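Side-chain contact in p-47 protein (Clostridium botulinum E1 str. 'BoNT E Beluga', PDB 5WIX), which is of unknown function but has a tubular lipid-binding (TULIP) fold resembling bactericidal/permeability-increasing protein, and so may bind lipids or other apolar ligands: residues 419-422 / 428-431. Numbering follows the deposited sequence.
Sequences NIIL and IQGN
A C-terminal beta hairpin, strands 414-422 and 426-432, closes one edge of the six-stranded antiparallel sheet near the middle of this elongated TULIP-fold protein, and here Asn419 and Ile420 on its first strand face Gln429 and Ile428 on its second. The local strand axes run antiparallel at 165° and approach to 4.9 Å. Asn419 and Gln429 form a hydrogen-bonded pair: Gln429 N donates to Asn419 O at 2.9 Å, while the return bond from Asn419 N to Gln429 O is weak at 3.3 Å. Next along, Ile420 and Ile428 make a non-hydrogen-bonded pair whose side chains lie on the face of the sheet opposite those of Asn419 and Gln429. They meet loosely, Ile420 CD1 standing 4.4 Å from Ile428 CG1. Helix 399-403 packs on this face, Phe399 touching both isoleucines and Ile402 and Ile403 touching Ile428, while Phe340 and Tyr342 of strand 328-343 touch Ile420.

On the face shared by Asn419, Ile421 and Gln429, the glutamine stands up from the sheet, and the end of Ile421 leans in to meet its amide. The glutamine CG sits beside its own backbone N (chi1 -66°) and the chain is extended beyond it, which carries the amide out over the sheet. There the amide has two different sides. NE2 is hydrogen-bonded to Ile227 O and Ser229 OG, which should fix the rotation of the group and ties the hairpin to the chain leading into strand 234-238. OE1 instead meets carbon across the contact, with Asn419 CB 3.7 Å away. The side chain of Ile421 crosses that of Gln429 obliquely; its CG1 branch carries the CD1 methyl to 3.9 Å from Gln429 OE1 and 4.1 Å from Gln429 CD.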
# COMPACT_ATOMS: atom_id res chain seq x y z
N ASN A 419 5.52 7.15 9.61
CA ASN A 419 6.78 6.66 9.09
C ASN A 419 6.68 6.19 7.65
O ASN A 419 5.60 5.84 7.16
CB ASN A 419 7.33 5.52 9.95
CG ASN A 419 8.85 5.40 9.86
OD1 ASN A 419 9.54 6.39 9.61
ND2 ASN A 419 9.36 4.19 10.04
N ILE A 420 7.82 6.19 6.98
CA ILE A 420 7.94 5.68 5.63
C ILE A 420 9.10 4.70 5.61
O ILE A 420 10.18 4.98 6.18
CB ILE A 420 8.15 6.84 4.63
CG1 ILE A 420 6.89 7.74 4.66
CG2 ILE A 420 8.51 6.32 3.24
CD1 ILE A 420 6.71 8.69 3.51
N ILE A 421 8.88 3.52 5.04
CA ILE A 421 9.95 2.55 5.03
C ILE A 421 10.13 1.96 3.67
O ILE A 421 9.18 1.56 3.01
CB ILE A 421 9.72 1.38 6.03
CG1 ILE A 421 9.58 1.88 7.47
CG2 ILE A 421 10.88 0.40 5.97
CD1 ILE A 421 8.15 2.05 7.93
N LEU A 422 11.38 1.91 3.26
CA LEU A 422 11.74 1.25 2.02
C LEU A 422 12.55 0.04 2.38
O LEU A 422 13.76 0.15 2.58
CB LEU A 422 12.53 2.17 1.11
CG LEU A 422 12.96 1.57 -0.23
CD1 LEU A 422 11.75 1.41 -1.13
CD2 LEU A 422 14.02 2.45 -0.88
N ILE A 428 4.07 3.17 3.72
CA ILE A 428 3.69 4.43 4.34
C ILE A 428 2.77 4.10 5.53
O ILE A 428 1.93 3.22 5.40
CB ILE A 428 2.97 5.36 3.34
CG1 ILE A 428 3.88 5.64 2.14
CG2 ILE A 428 2.57 6.65 4.01
CD1 ILE A 428 3.20 6.36 0.95
N GLN A 429 2.95 4.80 6.65
CA GLN A 429 2.21 4.57 7.90
C GLN A 429 1.74 5.87 8.52
O GLN A 429 2.43 6.89 8.45
CB GLN A 429 3.08 3.83 8.93
CG GLN A 429 3.48 2.40 8.59
CD GLN A 429 4.45 1.82 9.61
OE1 GLN A 429 5.11 2.56 10.37
NE2 GLN A 429 4.54 0.49 9.63
N GLY A 430 0.57 5.84 9.17
CA GLY A 430 0.03 7.06 9.77
C GLY A 430 -1.07 6.85 10.79
O GLY A 430 -1.46 5.72 11.07
N ASN A 431 -1.55 7.96 11.36
CA ASN A 431 -2.66 7.98 12.31
C ASN A 431 -3.83 8.86 11.82
O ASN A 431 -3.62 10.01 11.44
CB ASN A 431 -2.22 8.51 13.69
CG ASN A 431 -1.02 7.77 14.27
OD1 ASN A 431 -0.80 6.59 13.98
ND2 ASN A 431 -0.24 8.46 15.09